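Local atomic coordinates of Glyoxalase/bleomycin resistance protein/dioxygenase (Albidiferax ferrireducens T118, PDB entry 4QB5), a protein that probably acts as a dioxygenase, as a member of the glyoxalase/bleomycin resistance/dioxygenase superfamily. Residues D99-C113 against Y128-I140. Residues are numbered along the deposited sequence; the frame is centred on the assembly and turned at random.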
loop_
_atom_site.group_PDB
_atom_site.type_symbol
_atom_site.label_atom_id
_atom_site.label_comp_id
_atom_site.label_asym_id
_atom_site.label_seq_id
_atom_site.Cartn_x
_atom_site.Cartn_y
_atom_site.Cartn_z
ATOM N N ASP C 99 20.121 0.963 0.726
ATOM C CA ASP C 99 20.972 -0.009 0.052
ATOM C C ASP C 99 20.980 -1.352 0.820
ATOM O O ASP C 99 21.110 -2.366 0.210
ATOM C CB ASP C 99 22.402 0.455 -0.048
ATOM C CG ASP C 99 22.594 1.540 -1.121
ATOM O OD1 ASP C 99 21.700 1.830 -1.950
ATOM O OD2 ASP C 99 23.660 2.109 -1.062
ATOM N N ALA C 100 20.970 -1.315 2.136
ATOM C CA ALA C 100 20.913 -2.584 2.963
ATOM C C ALA C 100 19.630 -3.371 2.727
ATOM O O ALA C 100 19.614 -4.586 2.616
ATOM C CB ALA C 100 20.966 -2.160 4.423
ATOM N N PHE C 101 18.524 -2.641 2.611
ATOM C CA PHE C 101 17.236 -3.206 2.178
ATOM C C PHE C 101 17.318 -3.914 0.834
ATOM O O PHE C 101 16.899 -5.051 0.703
ATOM C CB PHE C 101 16.286 -1.989 2.088
ATOM C CG PHE C 101 14.916 -2.234 1.556
ATOM C CD1 PHE C 101 13.845 -2.285 2.447
ATOM C CD2 PHE C 101 14.648 -2.124 0.201
ATOM C CE1 PHE C 101 12.536 -2.358 1.980
ATOM C CE2 PHE C 101 13.329 -2.201 -0.283
ATOM C CZ PHE C 101 12.276 -2.305 0.613
ATOM N N HIS C 102 17.861 -3.212 -0.149
ATOM C CA HIS C 102 18.015 -3.729 -1.474
ATOM C C HIS C 102 18.867 -4.999 -1.445
ATOM O O HIS C 102 18.487 -6.009 -2.021
ATOM C CB HIS C 102 18.592 -2.677 -2.430
ATOM C CG HIS C 102 18.669 -3.142 -3.843
ATOM N ND1 HIS C 102 17.681 -2.892 -4.776
ATOM C CD2 HIS C 102 19.618 -3.841 -4.490
ATOM C CE1 HIS C 102 18.008 -3.440 -5.926
ATOM N NE2 HIS C 102 19.185 -4.017 -5.780
ATOM N N ALA C 103 20.003 -4.946 -0.749
ATOM C CA ALA C 103 20.853 -6.116 -0.626
ATOM C C ALA C 103 20.136 -7.295 0.056
ATOM O O ALA C 103 20.277 -8.433 -0.376
ATOM C CB ALA C 103 22.170 -5.760 0.128
ATOM N N ALA C 104 19.433 -7.049 1.148
ATOM C CA ALA C 104 18.768 -8.105 1.819
ATOM C C ALA C 104 17.714 -8.720 0.890
ATOM O O ALA C 104 17.552 -9.953 0.820
ATOM C CB ALA C 104 18.120 -7.591 3.076
ATOM N N GLY C 105 17.069 -7.865 0.106
ATOM C CA GLY C 105 16.053 -8.341 -0.812
ATOM C C GLY C 105 16.591 -9.290 -1.844
ATOM O O GLY C 105 16.012 -10.392 -2.041
ATOM N N ILE C 106 17.717 -8.894 -2.439
ATOM C CA ILE C 106 18.371 -9.719 -3.437
ATOM C C ILE C 106 18.957 -10.990 -2.829
ATOM O O ILE C 106 19.111 -11.977 -3.517
ATOM C CB ILE C 106 19.494 -8.971 -4.164
ATOM C CG1 ILE C 106 18.941 -7.729 -4.886
ATOM C CG2 ILE C 106 20.170 -9.908 -5.151
ATOM C CD1 ILE C 106 17.835 -7.982 -5.847
ATOM N N ALA C 107 19.350 -10.935 -1.571
ATOM C CA ALA C 107 19.924 -12.122 -0.936
ATOM C C ALA C 107 18.857 -13.148 -0.559
ATOM O O ALA C 107 19.191 -14.302 -0.311
ATOM C CB ALA C 107 20.724 -11.737 0.299
ATOM N N ASN C 108 17.583 -12.746 -0.515
ATOM C CA ASN C 108 16.555 -13.596 0.042
ATOM C C ASN C 108 15.394 -13.879 -0.898
ATOM O O ASN C 108 14.288 -14.062 -0.467
ATOM C CB ASN C 108 15.986 -12.919 1.298
ATOM C CG ASN C 108 16.923 -12.973 2.432
ATOM O OD1 ASN C 108 17.783 -12.092 2.633
ATOM N ND2 ASN C 108 16.862 -14.054 3.111
ATOM N N GLY C 109 15.576 -13.788 -2.163
ATOM C CA GLY C 109 14.515 -14.237 -3.052
ATOM C C GLY C 109 13.860 -13.182 -3.883
ATOM O O GLY C 109 13.024 -13.505 -4.688
ATOM N N GLY C 110 14.225 -11.925 -3.691
ATOM C CA GLY C 110 13.629 -10.866 -4.466
ATOM C C GLY C 110 14.433 -10.589 -5.688
ATOM O O GLY C 110 15.484 -11.134 -5.853
ATOM N N THR C 111 13.931 -9.756 -6.570
ATOM C CA THR C 111 14.657 -9.417 -7.780
ATOM C C THR C 111 14.704 -7.878 -7.881
ATOM O O THR C 111 13.853 -7.161 -7.337
ATOM C CB THR C 111 13.967 -9.997 -8.986
ATOM O OG1 THR C 111 12.636 -9.539 -8.972
ATOM C CG2 THR C 111 13.953 -11.546 -8.949
ATOM N N THR C 112 15.744 -7.348 -8.486
ATOM C CA THR C 112 15.869 -5.903 -8.572
ATOM C C THR C 112 14.970 -5.506 -9.731
ATOM O O THR C 112 14.496 -6.349 -10.443
ATOM C CB THR C 112 17.302 -5.438 -8.816
ATOM O OG1 THR C 112 17.351 -4.009 -8.576
ATOM C CG2 THR C 112 17.728 -5.791 -10.240
ATOM N N CYS C 113 14.692 -4.237 -9.865
ATOM C CA CYS C 113 13.868 -3.720 -10.923
ATOM C C CYS C 113 14.843 -2.987 -11.842
ATOM O O CYS C 113 15.982 -3.405 -12.050
ATOM C CB CYS C 113 12.916 -2.679 -10.343
ATOM S SG CYS C 113 11.532 -3.268 -9.348
ATOM N N TYR C 128 16.394 9.337 -2.178
ATOM C CA TYR C 128 17.114 8.120 -2.523
ATOM C C TYR C 128 16.091 6.949 -2.514
ATOM O O TYR C 128 15.274 6.797 -1.613
ATOM C CB TYR C 128 18.235 7.897 -1.549
ATOM C CG TYR C 128 19.211 6.868 -1.999
ATOM C CD1 TYR C 128 18.954 5.507 -1.818
ATOM C CD2 TYR C 128 20.407 7.230 -2.588
ATOM C CE1 TYR C 128 19.861 4.548 -2.225
ATOM C CE2 TYR C 128 21.306 6.274 -3.003
ATOM C CZ TYR C 128 21.028 4.946 -2.827
ATOM O OH TYR C 128 21.914 3.987 -3.235
ATOM N N LEU C 129 16.157 6.134 -3.532
ATOM C CA LEU C 129 15.209 5.067 -3.738
ATOM C C LEU C 129 15.931 3.768 -4.061
ATOM O O LEU C 129 16.844 3.767 -4.859
ATOM C CB LEU C 129 14.394 5.413 -4.968
ATOM C CG LEU C 129 13.317 6.467 -4.794
ATOM C CD1 LEU C 129 12.800 6.914 -6.159
ATOM C CD2 LEU C 129 12.211 5.782 -4.027
ATOM N N ALA C 130 15.437 2.654 -3.540
ATOM C CA ALA C 130 15.880 1.337 -3.972
ATOM C C ALA C 130 14.653 0.464 -4.221
ATOM O O ALA C 130 13.874 0.216 -3.268
ATOM C CB ALA C 130 16.744 0.709 -2.856
ATOM N N TYR C 131 14.495 0.003 -5.450
ATOM C CA TYR C 131 13.359 -0.785 -5.890
ATOM C C TYR C 131 13.606 -2.270 -5.970
ATOM O O TYR C 131 14.645 -2.685 -6.401
ATOM C CB TYR C 131 12.868 -0.325 -7.268
ATOM C CG TYR C 131 12.072 1.001 -7.292
ATOM C CD1 TYR C 131 10.689 1.028 -7.123
ATOM C CD2 TYR C 131 12.719 2.202 -7.510
ATOM C CE1 TYR C 131 9.959 2.220 -7.175
ATOM C CE2 TYR C 131 12.018 3.412 -7.551
ATOM C CZ TYR C 131 10.644 3.418 -7.373
ATOM O OH TYR C 131 9.971 4.627 -7.461
ATOM N N LEU C 132 12.600 -3.069 -5.617
ATOM C CA LEU C 132 12.639 -4.544 -5.736
ATOM C C LEU C 132 11.277 -5.088 -6.114
ATOM O O LEU C 132 10.266 -4.410 -5.943
ATOM C CB LEU C 132 12.898 -5.222 -4.365
ATOM C CG LEU C 132 14.226 -5.004 -3.706
ATOM C CD1 LEU C 132 14.108 -5.400 -2.238
ATOM C CD2 LEU C 132 15.318 -5.815 -4.435
ATOM N N ARG C 133 11.259 -6.329 -6.558
ATOM C CA ARG C 133 10.043 -7.153 -6.523
ATOM C C ARG C 133 10.292 -8.208 -5.475
ATOM O O ARG C 133 11.369 -8.845 -5.498
ATOM C CB ARG C 133 9.761 -7.830 -7.887
ATOM C CG ARG C 133 9.409 -6.780 -8.933
ATOM C CD ARG C 133 8.889 -7.328 -10.230
ATOM N NE ARG C 133 7.846 -6.423 -10.743
ATOM C CZ ARG C 133 8.040 -5.341 -11.478
ATOM N NH1 ARG C 133 9.281 -4.950 -11.875
ATOM N NH2 ARG C 133 6.959 -4.672 -11.876
ATOM N N ASP C 134 9.283 -8.457 -4.663
ATOM C CA ASP C 134 9.306 -9.549 -3.716
ATOM C C ASP C 134 9.148 -10.893 -4.496
ATOM O O ASP C 134 9.030 -10.912 -5.731
ATOM C CB ASP C 134 8.326 -9.290 -2.541
ATOM C CG ASP C 134 6.866 -9.637 -2.847
ATOM O OD1 ASP C 134 6.530 -10.125 -3.961
ATOM O OD2 ASP C 134 6.009 -9.414 -1.919
ATOM N N PRO C 135 9.223 -11.998 -3.793
ATOM C CA PRO C 135 9.157 -13.311 -4.433
ATOM C C PRO C 135 7.886 -13.523 -5.195
ATOM O O PRO C 135 7.908 -14.307 -6.093
ATOM C CB PRO C 135 9.241 -14.298 -3.249
ATOM C CG PRO C 135 10.034 -13.542 -2.227
ATOM C CD PRO C 135 9.580 -12.093 -2.367
ATOM N N ASP C 136 6.813 -12.797 -4.867
ATOM C CA ASP C 136 5.529 -12.889 -5.608
ATOM C C ASP C 136 5.368 -11.861 -6.720
ATOM O O ASP C 136 4.361 -11.863 -7.360
ATOM C CB ASP C 136 4.371 -12.771 -4.618
ATOM C CG ASP C 136 4.291 -13.981 -3.693
ATOM O OD1 ASP C 136 3.624 -14.982 -4.054
ATOM O OD2 ASP C 136 4.951 -13.977 -2.644
ATOM N N GLY C 137 6.360 -11.012 -6.974
ATOM C CA GLY C 137 6.206 -9.976 -7.978
ATOM C C GLY C 137 5.609 -8.681 -7.383
ATOM O O GLY C 137 5.459 -7.673 -8.086
ATOM N N ASN C 138 5.293 -8.630 -6.106
ATOM C CA ASN C 138 4.903 -7.319 -5.547
ATOM C C ASN C 138 6.043 -6.288 -5.656
ATOM O O ASN C 138 7.175 -6.566 -5.263
ATOM C CB ASN C 138 4.454 -7.392 -4.082
ATOM C CG ASN C 138 3.269 -8.340 -3.868
ATOM O OD1 ASN C 138 3.369 -9.327 -3.132
ATOM N ND2 ASN C 138 2.152 -8.041 -4.496
ATOM N N LYS C 139 5.735 -5.088 -6.177
ATOM C CA LYS C 139 6.740 -4.073 -6.393
ATOM C C LYS C 139 6.860 -3.212 -5.178
ATOM O O LYS C 139 5.861 -2.668 -4.722
ATOM C CB LYS C 139 6.387 -3.209 -7.637
ATOM C CG LYS C 139 7.495 -2.271 -8.032
ATOM C CD LYS C 139 7.152 -1.575 -9.354
ATOM C CE LYS C 139 8.347 -0.842 -9.883
ATOM N NZ LYS C 139 7.912 0.099 -10.963
ATOM N N ILE C 140 8.077 -3.105 -4.632
ATOM C CA ILE C 140 8.292 -2.412 -3.338
ATOM C C ILE C 140 9.534 -1.546 -3.453
ATOM O O ILE C 140 10.354 -1.734 -4.347
ATOM C CB ILE C 140 8.411 -3.415 -2.146
ATOM C CG1 ILE C 140 9.679 -4.282 -2.320
ATOM C CG2 ILE C 140 7.140 -4.274 -2.074
ATOM C CD1 ILE C 140 9.873 -5.355 -1.277
HETATM O O HOH W 1 10.794 -11.310 -7.799
#
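L132 turns its branches toward helix 95-107, and its two methyls part to different neighbours. CD1 packs against the helix backbone, 3.8 Å from CA of G105, and also meets CE2 of the F101 ring as the two side chains slide past each other in opposite directions. G105, having no side chain, lets that methyl come right up to the helix. CD2 goes the other way, touching CD1 of I106 at 3.6 Å and lying over one face of the H102 imidazole in a CH-pi contact. C113 meets the same strand from the face that carries Y131 and R133. Its SG stands beside the backbone N (chi1 -74°), which lays the sulfur along the strand: it comes closest to C of L132, at 3.7 Å, and rests 3.8 Å from both CB of Y131 and NH1 of R133, with CE of K139 nearby. F101 places its ring between helix and sheet toward I140, where L44 of helix 34-46 and A142 also pack on it. The family has the vicinal oxygen chelate fold, built from βαβββ modules; here a helix lies on a mixed sheet of strands 87-91, 139-144, 127-133 and 111-120. Helix residues 99-107 run almost parallel to strand residues 128-133 (12°), then the chain turns back through G109 and G110 to enter the sheet as the edge strand 111-120. That return is fixed by a reciprocal backbone pair, T111 N to R133 O at 2.9 Å and R133 N to T111 O at 2.8 Å, while a water joins T111 OG1 to D134 O. At the other end of the strand the Y128 hydroxyl donates to the syn lone pair of D99 OD1, a short 2.5 Å bond with ring and carboxylate planes 65° apart, and P117 packs against both side chains.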